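Local coordinates for oxidoreductase, FMN-binding (Shewanella oneidensis, PDB 2GQ8), which binds FMN and, like other old yellow enzyme relatives, probably uses NAD(P)H to reduce activated carbon-carbon double bonds, at residues H181-Y186 with R233-T238; T239-V244 with E271-D276. All coordinates share one frame; numbering follows the deposited sequence.

Contact 1: residues H181-Y186 with R233-T238. With FMN (flavin mononucleotide), chain E; AC6 (p-hydroxyacetophenone), chain D.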
loop_
_atom_site.group_PDB
_atom_site.type_symbol
_atom_site.label_atom_id
_atom_site.label_comp_id
_atom_site.label_asym_id
_atom_site.label_seq_id
_atom_site.Cartn_x
_atom_site.Cartn_y
_atom_site.Cartn_z
ATOM N N HIS A 181 -3.075 -0.868 4.320
ATOM C CA HIS A 181 -3.504 -0.001 3.231
ATOM C C HIS A 181 -4.785 0.702 3.676
ATOM O O HIS A 181 -5.862 0.100 3.677
ATOM C CB HIS A 181 -3.798 -0.806 1.964
ATOM C CG HIS A 181 -3.851 0.029 0.723
ATOM N ND1 HIS A 181 -3.998 1.399 0.756
ATOM C CD2 HIS A 181 -3.748 -0.309 -0.584
ATOM C CE1 HIS A 181 -3.981 1.870 -0.480
ATOM N NE2 HIS A 181 -3.830 0.855 -1.311
ATOM N N ALA A 182 -4.660 1.962 4.082
ATOM C CA ALA A 182 -5.813 2.750 4.508
ATOM C C ALA A 182 -5.903 3.929 3.554
ATOM O O ALA A 182 -6.470 4.977 3.872
ATOM C CB ALA A 182 -5.615 3.243 5.941
ATOM N N ALA A 183 -5.349 3.738 2.364
ATOM C CA ALA A 183 -5.320 4.804 1.378
ATOM C C ALA A 183 -6.030 4.457 0.077
ATOM O O ALA A 183 -6.783 3.482 -0.019
ATOM C CB ALA A 183 -3.849 5.180 1.081
ATOM N N ASN A 184 -5.778 5.310 -0.906
ATOM C CA ASN A 184 -6.280 5.210 -2.266
ATOM C C ASN A 184 -7.698 4.730 -2.499
ATOM O O ASN A 184 -7.970 3.981 -3.436
ATOM C CB ASN A 184 -5.286 4.402 -3.093
ATOM C CG ASN A 184 -3.900 5.014 -3.054
ATOM O OD1 ASN A 184 -3.753 6.203 -2.768
ATOM N ND2 ASN A 184 -2.882 4.221 -3.351
ATOM N N GLY A 185 -8.593 5.196 -1.637
ATOM C CA GLY A 185 -10.005 4.893 -1.763
ATOM C C GLY A 185 -10.462 3.500 -1.412
ATOM O O GLY A 185 -11.590 3.131 -1.739
ATOM N N TYR A 186 -9.622 2.717 -0.750
ATOM C CA TYR A 186 -10.046 1.375 -0.406
ATOM C C TYR A 186 -10.875 1.305 0.876
ATOM O O TYR A 186 -11.310 2.345 1.370
ATOM C CB TYR A 186 -8.841 0.437 -0.442
ATOM C CG TYR A 186 -8.325 0.351 -1.864
ATOM C CD1 TYR A 186 -7.092 0.898 -2.219
ATOM C CD2 TYR A 186 -9.115 -0.197 -2.879
ATOM C CE1 TYR A 186 -6.666 0.909 -3.543
ATOM C CE2 TYR A 186 -8.694 -0.193 -4.210
ATOM C CZ TYR A 186 -7.464 0.367 -4.536
ATOM O OH TYR A 186 -7.054 0.411 -5.857
ATOM N N ARG A 233 -0.621 3.265 5.559
ATOM C CA ARG A 233 -0.602 4.162 4.401
ATOM C C ARG A 233 -1.900 4.959 4.313
ATOM O O ARG A 233 -2.986 4.395 4.444
ATOM C CB ARG A 233 -0.403 3.383 3.093
ATOM C CG ARG A 233 -0.008 4.303 1.937
ATOM C CD ARG A 233 0.396 3.561 0.667
ATOM N NE ARG A 233 1.444 4.299 -0.045
ATOM C CZ ARG A 233 1.650 4.279 -1.361
ATOM N NH1 ARG A 233 0.878 3.564 -2.167
ATOM N NH2 ARG A 233 2.661 4.974 -1.872
ATOM N N LEU A 234 -1.773 6.272 4.108
ATOM C CA LEU A 234 -2.924 7.170 3.985
ATOM C C LEU A 234 -2.811 8.003 2.713
ATOM O O LEU A 234 -1.715 8.200 2.198
ATOM C CB LEU A 234 -2.996 8.130 5.176
ATOM C CG LEU A 234 -3.203 7.527 6.561
ATOM C CD1 LEU A 234 -3.145 8.639 7.613
ATOM C CD2 LEU A 234 -4.542 6.797 6.611
ATOM N N ALA A 235 -3.947 8.498 2.222
ATOM C CA ALA A 235 -3.987 9.340 1.017
ATOM C C ALA A 235 -4.881 10.523 1.369
ATOM O O ALA A 235 -6.063 10.545 1.034
ATOM C CB ALA A 235 -4.576 8.562 -0.147
ATOM N N PRO A 236 -4.317 11.540 2.031
ATOM C CA PRO A 236 -5.112 12.704 2.427
ATOM C C PRO A 236 -5.821 13.505 1.350
ATOM O O PRO A 236 -6.970 13.902 1.543
ATOM C CB PRO A 236 -4.102 13.576 3.177
ATOM C CG PRO A 236 -3.085 12.593 3.681
ATOM C CD PRO A 236 -2.926 11.679 2.496
ATOM N N LEU A 237 -5.150 13.725 0.220
ATOM C CA LEU A 237 -5.698 14.575 -0.838
ATOM C C LEU A 237 -6.082 13.972 -2.186
ATOM O O LEU A 237 -6.849 14.586 -2.935
ATOM C CB LEU A 237 -4.738 15.745 -1.063
ATOM C CG LEU A 237 -4.385 16.497 0.223
ATOM C CD1 LEU A 237 -3.294 17.531 -0.052
ATOM C CD2 LEU A 237 -5.634 17.157 0.780
ATOM N N THR A 238 -5.566 12.798 -2.528
ATOM C CA THR A 238 -5.956 12.209 -3.807
ATOM C C THR A 238 -7.394 11.714 -3.686
ATOM O O THR A 238 -7.860 11.406 -2.589
ATOM C CB THR A 238 -5.034 11.051 -4.197
ATOM O OG1 THR A 238 -4.962 10.108 -3.120
ATOM C CG2 THR A 238 -3.641 11.585 -4.517
HETATM N N1 FMN E . -0.378 1.779 -3.967
HETATM C C2 FMN E . -0.715 0.981 -2.848
HETATM O O2 FMN E . -0.842 1.433 -1.757
HETATM N N3 FMN E . -0.990 -0.394 -3.100
HETATM C C4 FMN E . -0.623 -1.052 -4.218
HETATM O O4 FMN E . -1.067 -2.336 -4.513
HETATM C C4A FMN E . -0.434 -0.224 -5.495
HETATM N N5 FMN E . -0.488 -0.725 -6.761
HETATM C C5A FMN E . 0.060 0.047 -7.747
HETATM C C6 FMN E . 0.181 -0.652 -9.099
HETATM C C7 FMN E . 0.828 0.105 -10.146
HETATM C C7M FMN E . 1.254 -0.665 -11.385
HETATM C C8 FMN E . 1.448 1.384 -9.946
HETATM C C8M FMN E . 2.175 2.374 -10.895
HETATM C C9 FMN E . 1.190 2.096 -8.733
HETATM C C9A FMN E . 0.442 1.456 -7.563
HETATM N N10 FMN E . 0.295 1.959 -6.219
HETATM C C10 FMN E . -0.145 1.213 -5.144
HETATM C "C1'" FMN E . 0.656 3.361 -5.932
HETATM C "C2'" FMN E . 2.166 3.426 -5.691
HETATM O "O2'" FMN E . 2.555 2.781 -4.483
HETATM C "C3'" FMN E . 2.652 4.886 -5.664
HETATM O "O3'" FMN E . 2.094 5.574 -4.515
HETATM C "C4'" FMN E . 2.385 5.693 -6.915
HETATM O "O4'" FMN E . 2.768 4.945 -8.098
HETATM C "C5'" FMN E . 2.982 7.080 -6.951
HETATM O "O5'" FMN E . 4.419 7.019 -6.971
HETATM P P FMN E . 5.244 7.183 -8.334
HETATM O O1P FMN E . 4.972 5.992 -9.192
HETATM O O2P FMN E . 4.853 8.487 -8.965
HETATM O O3P FMN E . 6.720 7.237 -7.831
HETATM C C1 AC6 D . -3.648 1.057 -5.001
HETATM C C2 AC6 D . -3.340 2.046 -6.160
HETATM C C3 AC6 D . -3.362 1.406 -7.404
HETATM C C4 AC6 D . -3.710 0.060 -7.647
HETATM C C5 AC6 D . -3.929 -0.756 -6.521
HETATM C C6 AC6 D . -3.894 -0.309 -5.193
HETATM O O1 AC6 D . -3.496 1.699 -3.831
HETATM O O2 AC6 D . -3.709 0.274 -9.969
HETATM C C7 AC6 D . -3.942 -0.611 -8.890
HETATM C C8 AC6 D . -4.407 -1.977 -9.394
HETATM O O HOH W 1 -6.369 7.719 3.320
HETATM O O HOH W 2 -2.820 8.603 -3.349
#
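Arg233 and His181 both carry CG anti to the backbone N (chi1 -165° and -163°), and as a parallel bridged pair they send their side chains off the same face of the sheet, toward the flavin. The arginine chain passes Ala183, its CG 4.0 Å from Ala183 CB, then bends at its third torsion and turns the guanidinium edge to FMN. Two nitrogens share the grip: NH1 of Arg233 reaches O2 of FMN at 2.8 Å and also O2', while NH2 of Arg233 meets O3' of FMN at 2.8 Å. The imidazole of His181 lies with one face under the same flavin O2, and its ring rotation is held by Ala183 N, which donates to His181 ND1 at 3.1 Å. Trp102 stacks on this ring. The pair belongs to neighbouring strands, 177-181 and 230-234, of an eight-stranded TIM barrel, at the C-terminal ends that carry the cofactor site. Here the pairing of these two strands ends with Ala182 N bonded to Arg233 O at 3.0 Å, after which the chain folds into a type I' turn from Ala183 to Tyr186. The phenolic O1 of p-hydroxyacetophenone (AC6) is gripped twice. His181 NE2 approaches O1 of AC6 to 2.7 Å, with O1 at the ring edge, and Asn184 ND2 donates to that O1 at 2.6 Å in a nearly straight bond (172°), an arrangement like that in phenol complexes of old yellow enzyme. Behind the amide, Ala183 CB packs on Ala235 CB at 3.7 Å, and Ala235 CB also abuts Asn184 OD1. One water donates to Asn184 OD1 and accepts from Thr238 OG1, which helps fix the amide's orientation; another links Ala182 O to Ala235 N.

Contact 2: residues T239-V244 with E271-D276. With FMN (flavin mononucleotide), chain E; AC6 (p-hydroxyacetophenone), chain D.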
loop_
_atom_site.group_PDB
_atom_site.type_symbol
_atom_site.label_atom_id
_atom_site.label_comp_id
_atom_site.label_asym_id
_atom_site.label_seq_id
_atom_site.Cartn_x
_atom_site.Cartn_y
_atom_site.Cartn_z
ATOM N N THR A 239 -8.095 11.639 -4.812
ATOM C CA THR A 239 -9.495 11.221 -4.806
ATOM C C THR A 239 -9.846 10.334 -5.995
ATOM O O THR A 239 -11.023 10.085 -6.264
ATOM C CB THR A 239 -10.417 12.444 -4.875
ATOM O OG1 THR A 239 -10.105 13.191 -6.060
ATOM C CG2 THR A 239 -10.231 13.333 -3.658
ATOM N N LEU A 240 -8.825 9.871 -6.702
ATOM C CA LEU A 240 -9.003 9.045 -7.891
ATOM C C LEU A 240 -10.000 7.890 -7.798
ATOM O O LEU A 240 -10.802 7.694 -8.722
ATOM C CB LEU A 240 -7.647 8.507 -8.347
ATOM C CG LEU A 240 -7.626 7.812 -9.711
ATOM C CD1 LEU A 240 -8.137 8.755 -10.790
ATOM C CD2 LEU A 240 -6.206 7.377 -10.025
ATOM N N ASN A 241 -9.955 7.119 -6.710
ATOM C CA ASN A 241 -10.872 5.994 -6.561
ATOM C C ASN A 241 -12.224 6.322 -5.930
ATOM O O ASN A 241 -12.945 5.430 -5.484
ATOM C CB ASN A 241 -10.206 4.839 -5.806
ATOM C CG ASN A 241 -9.360 3.967 -6.721
ATOM O OD1 ASN A 241 -9.717 3.750 -7.881
ATOM N ND2 ASN A 241 -8.247 3.454 -6.205
ATOM N N GLY A 242 -12.563 7.605 -5.887
ATOM C CA GLY A 242 -13.866 7.991 -5.380
ATOM C C GLY A 242 -14.058 8.414 -3.942
ATOM O O GLY A 242 -15.195 8.643 -3.529
ATOM N N THR A 243 -12.984 8.509 -3.166
ATOM C CA THR A 243 -13.128 8.935 -1.781
ATOM C C THR A 243 -12.638 10.362 -1.626
ATOM O O THR A 243 -11.489 10.683 -1.935
ATOM C CB THR A 243 -12.354 8.029 -0.801
ATOM O OG1 THR A 243 -10.980 7.960 -1.190
ATOM C CG2 THR A 243 -12.962 6.624 -0.780
ATOM N N VAL A 244 -13.528 11.216 -1.135
ATOM C CA VAL A 244 -13.211 12.619 -0.929
ATOM C C VAL A 244 -13.614 12.991 0.490
ATOM O O VAL A 244 -14.673 12.576 0.964
ATOM C CB VAL A 244 -14.008 13.513 -1.908
ATOM C CG1 VAL A 244 -13.627 14.975 -1.710
ATOM C CG2 VAL A 244 -13.741 13.085 -3.345
ATOM N N GLU A 271 1.041 10.464 -1.989
ATOM C CA GLU A 271 0.882 11.840 -2.447
ATOM C C GLU A 271 0.316 12.013 -3.849
ATOM O O GLU A 271 -0.267 13.049 -4.182
ATOM C CB GLU A 271 2.243 12.517 -2.345
ATOM C CG GLU A 271 2.214 14.012 -2.286
ATOM C CD GLU A 271 3.591 14.589 -2.036
ATOM O OE1 GLU A 271 4.463 13.854 -1.509
ATOM O OE2 GLU A 271 3.795 15.779 -2.361
ATOM N N VAL A 272 0.518 10.998 -4.666
ATOM C CA VAL A 272 0.039 10.991 -6.036
ATOM C C VAL A 272 -0.491 9.593 -6.306
ATOM O O VAL A 272 0.043 8.612 -5.793
ATOM C CB VAL A 272 1.199 11.275 -7.033
ATOM C CG1 VAL A 272 0.715 11.116 -8.479
ATOM C CG2 VAL A 272 1.752 12.679 -6.806
ATOM N N ASP A 273 -1.571 9.506 -7.074
ATOM C CA ASP A 273 -2.098 8.211 -7.465
ATOM C C ASP A 273 -2.274 8.354 -8.971
ATOM O O ASP A 273 -3.159 9.076 -9.426
ATOM C CB ASP A 273 -3.437 7.918 -6.793
ATOM C CG ASP A 273 -3.757 6.434 -6.777
ATOM O OD1 ASP A 273 -4.953 6.087 -6.724
ATOM O OD2 ASP A 273 -2.803 5.614 -6.804
ATOM N N TRP A 274 -1.410 7.684 -9.732
ATOM C CA TRP A 274 -1.422 7.757 -11.192
ATOM C C TRP A 274 -1.210 9.204 -11.629
ATOM O O TRP A 274 -0.113 9.731 -11.466
ATOM C CB TRP A 274 -2.733 7.189 -11.750
ATOM C CG TRP A 274 -2.854 5.718 -11.489
ATOM C CD1 TRP A 274 -3.672 5.109 -10.583
ATOM C CD2 TRP A 274 -2.098 4.672 -12.116
ATOM N NE1 TRP A 274 -3.473 3.747 -10.604
ATOM C CE2 TRP A 274 -2.513 3.453 -11.535
ATOM C CE3 TRP A 274 -1.110 4.649 -13.110
ATOM C CZ2 TRP A 274 -1.974 2.218 -11.921
ATOM C CZ3 TRP A 274 -0.576 3.423 -13.491
ATOM C CH2 TRP A 274 -1.011 2.224 -12.896
ATOM N N ASP A 275 -2.236 9.851 -12.181
ATOM C CA ASP A 275 -2.090 11.245 -12.591
ATOM C C ASP A 275 -2.801 12.214 -11.649
ATOM O O ASP A 275 -2.847 13.417 -11.906
ATOM C CB ASP A 275 -2.602 11.451 -14.020
ATOM C CG ASP A 275 -1.709 10.798 -15.057
ATOM O OD1 ASP A 275 -0.469 10.935 -14.952
ATOM O OD2 ASP A 275 -2.248 10.158 -15.983
ATOM N N ASP A 276 -3.360 11.686 -10.566
ATOM C CA ASP A 276 -4.044 12.509 -9.571
ATOM C C ASP A 276 -2.939 13.011 -8.646
ATOM O O ASP A 276 -2.527 12.308 -7.724
ATOM C CB ASP A 276 -5.050 11.657 -8.787
ATOM C CG ASP A 276 -5.869 12.468 -7.784
ATOM O OD1 ASP A 276 -5.687 13.702 -7.692
ATOM O OD2 ASP A 276 -6.701 11.857 -7.084
HETATM N N1 FMN E . -0.378 1.779 -3.967
HETATM C C2 FMN E . -0.715 0.981 -2.848
HETATM O O2 FMN E . -0.842 1.433 -1.757
HETATM N N3 FMN E . -0.990 -0.394 -3.100
HETATM C C4 FMN E . -0.623 -1.052 -4.218
HETATM O O4 FMN E . -1.067 -2.336 -4.513
HETATM C C4A FMN E . -0.434 -0.224 -5.495
HETATM N N5 FMN E . -0.488 -0.725 -6.761
HETATM C C5A FMN E . 0.060 0.047 -7.747
HETATM C C6 FMN E . 0.181 -0.652 -9.099
HETATM C C7 FMN E . 0.828 0.105 -10.146
HETATM C C7M FMN E . 1.254 -0.665 -11.385
HETATM C C8 FMN E . 1.448 1.384 -9.946
HETATM C C8M FMN E . 2.175 2.374 -10.895
HETATM C C9 FMN E . 1.190 2.096 -8.733
HETATM C C9A FMN E . 0.442 1.456 -7.563
HETATM N N10 FMN E . 0.295 1.959 -6.219
HETATM C C10 FMN E . -0.145 1.213 -5.144
HETATM C "C1'" FMN E . 0.656 3.361 -5.932
HETATM C "C2'" FMN E . 2.166 3.426 -5.691
HETATM O "O2'" FMN E . 2.555 2.781 -4.483
HETATM C "C3'" FMN E . 2.652 4.886 -5.664
HETATM O "O3'" FMN E . 2.094 5.574 -4.515
HETATM C "C4'" FMN E . 2.385 5.693 -6.915
HETATM O "O4'" FMN E . 2.768 4.945 -8.098
HETATM C "C5'" FMN E . 2.982 7.080 -6.951
HETATM O "O5'" FMN E . 4.419 7.019 -6.971
HETATM P P FMN E . 5.244 7.183 -8.334
HETATM O O1P FMN E . 4.972 5.992 -9.192
HETATM O O2P FMN E . 4.853 8.487 -8.965
HETATM O O3P FMN E . 6.720 7.237 -7.831
HETATM C C1 AC6 D . -3.648 1.057 -5.001
HETATM C C2 AC6 D . -3.340 2.046 -6.160
HETATM C C3 AC6 D . -3.362 1.406 -7.404
HETATM C C4 AC6 D . -3.710 0.060 -7.647
HETATM C C5 AC6 D . -3.929 -0.756 -6.521
HETATM C C6 AC6 D . -3.894 -0.309 -5.193
HETATM O O1 AC6 D . -3.496 1.699 -3.831
HETATM O O2 AC6 D . -3.709 0.274 -9.969
HETATM C C7 AC6 D . -3.942 -0.611 -8.890
HETATM C C8 AC6 D . -4.407 -1.977 -9.394
HETATM O O HOH W 3 -7.537 14.762 -5.979
HETATM O O HOH W 4 -5.651 3.565 -7.738
HETATM O O HOH W 5 -7.140 6.762 -5.522
#
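Asp276 reaches across to the backbone of Thr239 and Leu240 with one carboxylate oxygen. OD2 of Asp276 accepts from Thr239 N at 2.7 Å through its syn lone pair, nearly straight (164°), and more weakly from Leu240 N at 2.9 Å. An extended first torsion of Asp276, with CG anti to the backbone N (chi1 -176°), carries the carboxylate there. The other oxygen, OD1 of Asp276, accepts a hydrogen bond from a water that in turn accepts from Thr239 OG1, so both oxygens serve the start of the type I turn 239-242. Asp273 works at one remove: its OD1 accepts from two waters, one holding Asn241 N at 3.1 Å and the other a weak partner of Asn241 ND2, whose stronger bond goes to Asn184 O. Within 271-276, a type II' turn from Asp273 to Asp276 is closed by reciprocal backbone bonds, Asp273 N to Asp276 O and Asp276 N to Asp273 O. Trp274, at its tip, supplies the apolar part. Leu240 CD2 meets the indole edge at Trp274 CD1 (3.4 Å), whereas on the six-membered ring CZ2 of Trp274 lies 3.3 Å from the acetyl O2 of p-hydroxyacetophenone (AC6), and CH2 of Trp274 stands 3.8 Å from the flavin methyl C8M. Replacing this tryptophan by an alanine would probably open a gap between Leu240, the ligand's acetyl end and the flavin's dimethylbenzene rim. The barrel loops after strands 230-234 and 266-270 thus meet where ligand and solvent come together. The N-H groups and water that donate to Asp276 are neutral; two amides converging on one oxygen would be consistent with an ionised carboxylate.

Overall arrangement
Contact 1 is core and contact 2 surface: every touching residue of 181-186 and 233-238 is buried, whereas Leu240 in contact 2 is exposed. Loop 235-238 runs straight into 239-244, so both contacts use the segment that follows strand 230-234, once against the loop after the preceding strand and once against that after the next. Their centres are 8 Å apart, joined by a probable hydrogen bond from Asn241 ND2 to Asn184 O (2.8 Å). Both touch FMN and p-hydroxyacetophenone: contact 1 by direct hydrogen bonds at the flavin's pyrimidine, its ribityl hydroxyls and the phenol, contact 2 by van der Waals packing, mainly of the indole, its own polar links being carboxylate-to-amide and water-mediated.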